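FAD-dependent pyridine nucleotide-disulphide oxidoreductase (Desulfovibrio vulgaris, PDB 3IWA) is a flavoprotein of the pyridine nucleotide-disulphide oxidoreductase family that probably uses bound FAD to pass electrons between a nicotinamide nucleotide and a disulphide, thiol or related acceptor. Local coordinates at residues 125-130 against 136-141; 176-181 against 249-254; 235-240 against 244-249. All blocks are in the same frame, centred on the assembly; numbering follows the deposited sequence.

Contact 1 of 3, residues 125-130 against 136-141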
loop_
_atom_site.group_PDB
_atom_site.type_symbol
_atom_site.label_atom_id
_atom_site.label_comp_id
_atom_site.label_asym_id
_atom_site.label_seq_id
_atom_site.Cartn_x
_atom_site.Cartn_y
_atom_site.Cartn_z
ATOM N N ALA A 125 -0.398 32.475 -3.985
ATOM C CA ALA A 125 -1.425 32.416 -2.966
ATOM C C ALA A 125 -2.668 33.183 -3.423
ATOM O O ALA A 125 -2.567 34.302 -3.972
ATOM C CB ALA A 125 -0.891 32.959 -1.623
ATOM N N ASN A 126 -3.828 32.549 -3.263
ATOM C CA ASN A 126 -5.093 33.260 -3.419
ATOM C C ASN A 126 -5.220 34.291 -2.269
ATOM O O ASN A 126 -5.002 33.983 -1.074
ATOM C CB ASN A 126 -6.287 32.301 -3.418
ATOM C CG ASN A 126 -6.422 31.487 -4.719
ATOM O OD1 ASN A 126 -5.696 31.688 -5.696
ATOM N ND2 ASN A 126 -7.379 30.564 -4.723
ATOM N N ARG A 127 -5.547 35.518 -2.646
ATOM C CA ARG A 127 -5.598 36.630 -1.691
ATOM C C ARG A 127 -7.005 37.191 -1.713
ATOM O O ARG A 127 -7.451 37.616 -2.758
ATOM C CB ARG A 127 -4.582 37.699 -2.102
ATOM C CG ARG A 127 -3.648 38.114 -1.001
ATOM C CD ARG A 127 -2.203 38.132 -1.469
ATOM N NE ARG A 127 -1.359 38.764 -0.451
ATOM C CZ ARG A 127 -0.039 38.629 -0.358
ATOM N NH1 ARG A 127 0.618 39.251 0.617
ATOM N NH2 ARG A 127 0.624 37.871 -1.224
ATOM N N PRO A 128 -7.721 37.150 -0.568
ATOM C CA PRO A 128 -9.048 37.758 -0.482
ATOM C C PRO A 128 -8.996 39.245 -0.836
ATOM O O PRO A 128 -8.069 39.929 -0.411
ATOM C CB PRO A 128 -9.418 37.601 0.994
ATOM C CG PRO A 128 -8.614 36.508 1.486
ATOM C CD PRO A 128 -7.336 36.524 0.706
ATOM N N PRO A 129 -9.983 39.735 -1.613
ATOM C CA PRO A 129 -10.002 41.148 -2.034
ATOM C C PRO A 129 -10.488 42.050 -0.901
ATOM O O PRO A 129 -11.568 42.659 -0.975
ATOM C CB PRO A 129 -10.957 41.150 -3.223
ATOM C CG PRO A 129 -11.914 39.993 -2.926
ATOM C CD PRO A 129 -11.185 39.006 -2.057
ATOM N N VAL A 130 -9.648 42.115 0.126
ATOM C CA VAL A 130 -9.932 42.777 1.376
ATOM C C VAL A 130 -8.774 43.703 1.729
ATOM O O VAL A 130 -7.641 43.539 1.264
ATOM C CB VAL A 130 -10.100 41.772 2.547
ATOM C CG1 VAL A 130 -11.291 40.836 2.310
ATOM C CG2 VAL A 130 -8.827 40.988 2.754
ATOM N N ALA A 136 2.976 44.254 6.312
ATOM C CA ALA A 136 4.093 43.399 6.664
ATOM C C ALA A 136 3.554 42.416 7.689
ATOM O O ALA A 136 2.695 42.788 8.478
ATOM C CB ALA A 136 5.227 44.220 7.254
ATOM N N GLY A 137 4.040 41.172 7.658
ATOM C CA GLY A 137 3.538 40.097 8.540
ATOM C C GLY A 137 2.477 39.184 7.930
ATOM O O GLY A 137 2.065 38.235 8.559
ATOM N N VAL A 138 2.015 39.507 6.729
ATOM C CA VAL A 138 1.032 38.724 6.005
ATOM C C VAL A 138 1.778 37.862 4.984
ATOM O O VAL A 138 2.249 38.351 3.946
ATOM C CB VAL A 138 -0.019 39.615 5.290
ATOM C CG1 VAL A 138 -1.023 38.765 4.540
ATOM C CG2 VAL A 138 -0.742 40.534 6.286
ATOM N N THR A 139 1.884 36.569 5.284
ATOM C CA THR A 139 2.801 35.712 4.566
ATOM C C THR A 139 2.126 34.597 3.798
ATOM O O THR A 139 1.632 33.662 4.404
ATOM C CB THR A 139 3.770 35.062 5.518
ATOM O OG1 THR A 139 4.100 35.984 6.552
ATOM C CG2 THR A 139 5.020 34.629 4.775
ATOM N N PRO A 140 2.180 34.661 2.454
ATOM C CA PRO A 140 1.646 33.596 1.630
ATOM C C PRO A 140 2.531 32.382 1.797
ATOM O O PRO A 140 3.741 32.531 1.905
ATOM C CB PRO A 140 1.806 34.139 0.201
ATOM C CG PRO A 140 3.055 34.958 0.256
ATOM C CD PRO A 140 3.076 35.546 1.679
ATOM N N VAL A 141 1.931 31.201 1.854
ATOM C CA VAL A 141 2.691 29.943 1.822
ATOM C C VAL A 141 1.996 28.982 0.849
ATOM O O VAL A 141 0.913 28.485 1.140
ATOM C CB VAL A 141 2.812 29.336 3.239
ATOM C CG1 VAL A 141 3.519 27.977 3.188
ATOM C CG2 VAL A 141 3.537 30.326 4.152
#
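A125 and R127 reach from the loop 125-130 to P140 and V138 on strand 138-140, an outermost strand of the parallel, Rossmann-type sheet of the probable nucleotide-binding domain. The closest touch is carbon on carbon: A125 CB lies 3.5 Å from P140 CB, tighter than usual van der Waals contact. Alanine suits this place because its side chain points toward the strand and ends at the methyl, while P140 offers the compact flank of its ring and, being proline, has no backbone N-H to donate.

R127 makes the longer reach. Its chain leaves the backbone at an unusual first torsion (chi1 -128°), away from any staggered position, and bends again at chi2, which carries the guanidinium down to the strand although the CB does not point there. The group lies obliquely to both V138 O and the P140 ring. NH1 is 3.8 Å from V138 O, too far for a hydrogen bond, and NH2 is 4.1 Å from P140 CG, a van der Waals touch of the nitrogen on the ring carbon. The arginine chain also packs on L252. Arginine suits the place by its length, which lets an exposed loop residue bring its guanidinium to the strand, where NH1 also has a weak hydrogen bond with M133 O.

The second shell fixes both sides. The backbone of N126 is hydrogen-bonded to G255, tying the loop to the chain just beyond strand 249-252, whereas G137 and T139 bond through their backbones to V250 and hold strand 138-140 in the sheet. V138, buried, rests on L252, and V141 turns to helix 144-153. V138 CG1 also lies 4.3 Å from R127 NH1.

Contact 2 of 3, residues 176-181 against 249-254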
loop_
_atom_site.group_PDB
_atom_site.type_symbol
_atom_site.label_atom_id
_atom_site.label_comp_id
_atom_site.label_asym_id
_atom_site.label_seq_id
_atom_site.Cartn_x
_atom_site.Cartn_y
_atom_site.Cartn_z
ATOM N N VAL A 176 0.346 23.379 13.354
ATOM C CA VAL A 176 1.037 22.415 14.195
ATOM C C VAL A 176 2.489 22.845 14.431
ATOM O O VAL A 176 2.927 22.891 15.552
ATOM C CB VAL A 176 0.985 21.008 13.552
ATOM C CG1 VAL A 176 1.924 20.035 14.267
ATOM C CG2 VAL A 176 -0.452 20.479 13.545
ATOM N N SER A 177 3.208 23.204 13.378
ATOM C CA SER A 177 4.592 23.638 13.513
ATOM C C SER A 177 4.763 24.846 14.410
ATOM O O SER A 177 5.654 24.864 15.256
ATOM C CB SER A 177 5.174 24.006 12.163
ATOM O OG SER A 177 5.435 22.845 11.406
ATOM N N LEU A 178 3.944 25.867 14.186
ATOM C CA LEU A 178 4.050 27.096 14.955
ATOM C C LEU A 178 3.756 26.813 16.422
ATOM O O LEU A 178 4.511 27.245 17.281
ATOM C CB LEU A 178 3.138 28.210 14.411
ATOM C CG LEU A 178 3.385 28.678 12.965
ATOM C CD1 LEU A 178 2.420 29.773 12.535
ATOM C CD2 LEU A 178 4.815 29.151 12.788
ATOM N N ALA A 179 2.686 26.083 16.718
ATOM C CA ALA A 179 2.359 25.796 18.119
ATOM C C ALA A 179 3.376 24.852 18.760
ATOM O O ALA A 179 3.700 24.992 19.933
ATOM C CB ALA A 179 0.947 25.241 18.254
ATOM N N ASP A 180 3.920 23.918 17.987
ATOM C CA ASP A 180 4.762 22.855 18.560
ATOM C C ASP A 180 6.260 23.160 18.610
ATOM O O ASP A 180 6.921 22.810 19.575
ATOM C CB ASP A 180 4.532 21.538 17.805
ATOM C CG ASP A 180 4.372 20.360 18.731
ATOM O OD1 ASP A 180 3.725 20.517 19.793
ATOM O OD2 ASP A 180 4.888 19.277 18.395
ATOM N N MET A 181 6.805 23.768 17.559
ATOM C CA MET A 181 8.224 24.128 17.542
ATOM C C MET A 181 8.439 25.355 18.393
ATOM O O MET A 181 9.475 25.482 19.031
ATOM C CB MET A 181 8.739 24.483 16.136
ATOM C CG MET A 181 8.865 23.342 15.110
ATOM S SD MET A 181 8.892 24.012 13.400
ATOM C CE MET A 181 10.487 24.822 13.292
ATOM N N LEU A 249 1.389 37.769 13.103
ATOM C CA LEU A 249 1.702 36.950 11.903
ATOM C C LEU A 249 0.394 36.373 11.365
ATOM O O LEU A 249 -0.368 35.774 12.112
ATOM C CB LEU A 249 2.658 35.798 12.251
ATOM C CG LEU A 249 3.064 34.847 11.118
ATOM C CD1 LEU A 249 4.023 35.514 10.143
ATOM C CD2 LEU A 249 3.680 33.588 11.687
ATOM N N VAL A 250 0.171 36.558 10.072
ATOM C CA VAL A 250 -0.956 35.992 9.368
ATOM C C VAL A 250 -0.448 35.170 8.174
ATOM O O VAL A 250 0.236 35.695 7.281
ATOM C CB VAL A 250 -1.916 37.089 8.881
ATOM C CG1 VAL A 250 -3.005 36.495 8.037
ATOM C CG2 VAL A 250 -2.480 37.864 10.084
ATOM N N ILE A 251 -0.763 33.881 8.191
ATOM C CA ILE A 251 -0.361 32.961 7.138
ATOM C C ILE A 251 -1.520 32.815 6.150
ATOM O O ILE A 251 -2.628 32.474 6.540
ATOM C CB ILE A 251 -0.004 31.591 7.731
ATOM C CG1 ILE A 251 1.034 31.723 8.855
ATOM C CG2 ILE A 251 0.545 30.677 6.686
ATOM C CD1 ILE A 251 2.394 32.153 8.374
ATOM N N LEU A 252 -1.272 33.131 4.887
ATOM C CA LEU A 252 -2.230 32.880 3.817
ATOM C C LEU A 252 -1.991 31.470 3.229
ATOM O O LEU A 252 -0.964 31.214 2.589
ATOM C CB LEU A 252 -2.129 33.948 2.714
ATOM C CG LEU A 252 -2.375 35.411 3.109
ATOM C CD1 LEU A 252 -2.443 36.263 1.851
ATOM C CD2 LEU A 252 -3.628 35.619 3.952
ATOM N N ALA A 253 -2.946 30.581 3.484
ATOM C CA ALA A 253 -2.903 29.173 3.101
ATOM C C ALA A 253 -4.298 28.811 2.643
ATOM O O ALA A 253 -4.866 27.822 3.081
ATOM C CB ALA A 253 -2.518 28.299 4.296
ATOM N N ALA A 254 -4.851 29.625 1.766
ATOM C CA ALA A 254 -6.231 29.454 1.342
ATOM C C ALA A 254 -6.295 29.055 -0.108
ATOM O O ALA A 254 -7.231 29.429 -0.810
ATOM C CB ALA A 254 -7.032 30.751 1.567
#
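L178 meets L249 and I251 through branched alkyl groups, with no ring, amide or carboxylate plane taking part; the flat partner is the sheet itself, whose face carries L249 and I251 toward helix 169-182. The two leucines approach at a slant, L178 CD1 lying 4.1 Å from L249 CD2. The same methyl stands 4.4 Å from I251 CG1, so one helix residue spans two alternate residues of the strand. Alternation explains the pairing: V250 and L252 point to the other side of the sheet.

Torsions differ on the two sides. L178 sets CG opposite its carbonyl carbon (chi1 -61°), as helix leucines commonly do, and L249 sets CG opposite its backbone N (chi1 179°), which extends CD2 toward the helix. Even so, the nearest CA atoms are 10.6 Å apart, a gap that large side chains such as leucine and isoleucine can bridge. These are van der Waals contacts at ordinary separations, and the absence of polar groups suits the buried setting of L178 and I251.

L178 also touches I154 and A162 of strand 161-165, which lies beside strand 249-252 in the parallel sheet; I251 packs on I164 of that strand. Helix 169-182, which follows what is probably the Rossmann-type glycine-rich turn after strand 161-165, thus lies on this sheet face, while V250 packs on V235 and V238 of strand 235-240 on the reverse.

Contact 3 of 3, residues 235-240 against 244-249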
loop_
_atom_site.group_PDB
_atom_site.type_symbol
_atom_site.label_atom_id
_atom_site.label_comp_id
_atom_site.label_asym_id
_atom_site.label_seq_id
_atom_site.Cartn_x
_atom_site.Cartn_y
_atom_site.Cartn_z
ATOM N N VAL A 235 0.794 44.031 10.234
ATOM C CA VAL A 235 -0.489 43.458 10.697
ATOM C C VAL A 235 -0.516 43.354 12.203
ATOM O O VAL A 235 0.454 42.975 12.821
ATOM C CB VAL A 235 -0.792 42.018 10.087
ATOM C CG1 VAL A 235 0.163 40.927 10.653
ATOM C CG2 VAL A 235 -2.267 41.616 10.317
ATOM N N ALA A 236 -1.656 43.681 12.783
ATOM C CA ALA A 236 -1.876 43.554 14.217
ATOM C C ALA A 236 -3.200 42.845 14.555
ATOM O O ALA A 236 -3.353 42.299 15.665
ATOM C CB ALA A 236 -1.851 44.943 14.860
ATOM N N ARG A 237 -4.175 42.893 13.641
ATOM C CA ARG A 237 -5.479 42.286 13.899
ATOM C C ARG A 237 -6.104 41.699 12.621
ATOM O O ARG A 237 -5.990 42.270 11.542
ATOM C CB ARG A 237 -6.434 43.316 14.515
ATOM C CG ARG A 237 -6.009 43.864 15.880
ATOM C CD ARG A 237 -6.954 44.976 16.364
ATOM N NE ARG A 237 -6.905 46.157 15.477
ATOM C CZ ARG A 237 -5.933 47.078 15.483
ATOM N NH1 ARG A 237 -5.978 48.105 14.631
ATOM N NH2 ARG A 237 -4.909 46.984 16.331
ATOM N N VAL A 238 -6.744 40.543 12.757
ATOM C CA VAL A 238 -7.614 40.008 11.694
ATOM C C VAL A 238 -9.082 40.172 12.097
ATOM O O VAL A 238 -9.516 39.725 13.147
ATOM C CB VAL A 238 -7.354 38.508 11.417
ATOM C CG1 VAL A 238 -8.285 38.000 10.279
ATOM C CG2 VAL A 238 -5.861 38.266 11.125
ATOM N N ILE A 239 -9.858 40.815 11.252
ATOM C CA ILE A 239 -11.297 40.975 11.546
ATOM C C ILE A 239 -12.022 39.989 10.686
ATOM O O ILE A 239 -11.907 40.037 9.480
ATOM C CB ILE A 239 -11.844 42.417 11.232
ATOM C CG1 ILE A 239 -10.848 43.480 11.735
ATOM C CG2 ILE A 239 -13.259 42.579 11.821
ATOM C CD1 ILE A 239 -10.489 43.354 13.240
ATOM N N THR A 240 -12.772 39.112 11.321
ATOM C CA THR A 240 -13.638 38.207 10.609
ATOM C C THR A 240 -15.058 38.749 10.683
ATOM O O THR A 240 -15.287 39.787 11.325
ATOM C CB THR A 240 -13.552 36.786 11.173
ATOM O OG1 THR A 240 -14.204 36.713 12.439
ATOM C CG2 THR A 240 -12.074 36.339 11.313
ATOM N N THR A 244 -12.876 39.645 16.249
ATOM C CA THR A 244 -11.593 40.306 16.045
ATOM C C THR A 244 -10.510 39.452 16.713
ATOM O O THR A 244 -10.647 39.077 17.880
ATOM C CB THR A 244 -11.579 41.739 16.647
ATOM O OG1 THR A 244 -12.495 42.568 15.919
ATOM C CG2 THR A 244 -10.164 42.368 16.586
ATOM N N LEU A 245 -9.456 39.124 15.955
ATOM C CA LEU A 245 -8.336 38.330 16.466
ATOM C C LEU A 245 -7.083 39.172 16.381
ATOM O O LEU A 245 -6.819 39.821 15.371
ATOM C CB LEU A 245 -8.132 37.060 15.626
ATOM C CG LEU A 245 -9.273 36.039 15.565
ATOM C CD1 LEU A 245 -9.179 35.188 14.324
ATOM C CD2 LEU A 245 -9.298 35.174 16.821
ATOM N N ASP A 246 -6.312 39.171 17.447
ATOM C CA ASP A 246 -4.986 39.776 17.395
ATOM C C ASP A 246 -4.030 38.821 16.660
ATOM O O ASP A 246 -3.971 37.631 16.983
ATOM C CB ASP A 246 -4.442 40.059 18.814
ATOM C CG ASP A 246 -5.229 41.143 19.570
ATOM O OD1 ASP A 246 -5.442 42.252 19.031
ATOM O OD2 ASP A 246 -5.584 40.884 20.738
ATOM N N ALA A 247 -3.288 39.351 15.696
ATOM C CA ALA A 247 -2.239 38.601 15.030
ATOM C C ALA A 247 -1.101 39.507 14.615
ATOM O O ALA A 247 -1.327 40.473 13.916
ATOM C CB ALA A 247 -2.781 37.897 13.793
ATOM N N ASP A 248 0.122 39.167 15.019
ATOM C CA ASP A 248 1.313 39.796 14.454
ATOM C C ASP A 248 1.888 38.980 13.291
ATOM O O ASP A 248 2.788 39.425 12.598
ATOM C CB ASP A 248 2.386 40.078 15.533
ATOM C CG ASP A 248 2.621 38.897 16.473
ATOM O OD1 ASP A 248 3.685 38.240 16.405
ATOM O OD2 ASP A 248 1.753 38.630 17.307
ATOM N N LEU A 249 1.389 37.769 13.103
ATOM C CA LEU A 249 1.702 36.950 11.903
ATOM C C LEU A 249 0.394 36.373 11.365
ATOM O O LEU A 249 -0.368 35.774 12.112
ATOM C CB LEU A 249 2.658 35.798 12.251
ATOM C CG LEU A 249 3.064 34.847 11.118
ATOM C CD1 LEU A 249 4.023 35.514 10.143
ATOM C CD2 LEU A 249 3.680 33.588 11.687
#
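V238 and L245 form the tight centre of this hairpin, an antiparallel hydrogen-bonded pair joined by two backbone bonds. V238 N gives to L245 O at 2.7 Å, in the carbonyl plane, and L245 N gives to V238 O at 2.9 Å, nearly straight with 170° at the hydrogen. A247 comes alongside, its CB 4.1 Å from V238 CG2, and all three side chains lean on V163 of strand 161-165. Valine, leucine and alanine suit this inner side, where small or branched carbon surfaces press against the parallel sheet. Beyond the pair the ladder continues less regularly: A247 N reaches A236 O, but from well above the carbonyl plane (59° out of it). V235 then turns CG1 into the crowded position between its N and carbonyl carbon (chi1 70°), 3.6 Å from D248 O.

The other face is more open to solvent, with exposed T244 and D246. T244 and I239 stand side by side, the isoleucine's CD1 3.4 Å from T244 OG1. R237 runs alongside T244 and crosses D246 at a slant. Its CG comes 3.6 Å from D246 OD1, yet the charged groups stay apart, R237 NH2 to D246 OD1 being 5.5 Å with the two planes perpendicular. The guanidinium bends to E229 for a salt bridge through NE and to E231 for a hydrogen bond through NH2.

Past the strand, D248 engages the backbone N-H groups of S160 and K161 with its carboxylate. On the opposite edge of strand 235-240, A236 and R237 both face E229 of strand 225-230, a classic beta bulge. Strand 235-240 is thus the middle of a three-stranded antiparallel beta-meander, typical of the nucleotide-binding domains in this flavoprotein family.

How the contacts relate
Strand 249-252 connects the three: strand 138-140 of contact 1 pairs with it, contact 2 uses its helix-side residues, and contact 3 runs into it through the shared L249. Contact 2 is buried and purely apolar. Contacts 1 and 3 are only partly buried, and both include an arginine at least partly exposed, each with partners outside its segments, but contact 1 has no hydrogen bond between its segments whereas contact 3 is built on a backbone ladder. V250 CG2 packs 3.6 Å from V238 CG2, joining sheet and meander, and A136 O lies 2.9 Å from V235 N, a probable hydrogen bond linking contacts 1 and 3. Contact 3 is nested within the loop that contact 2 closes.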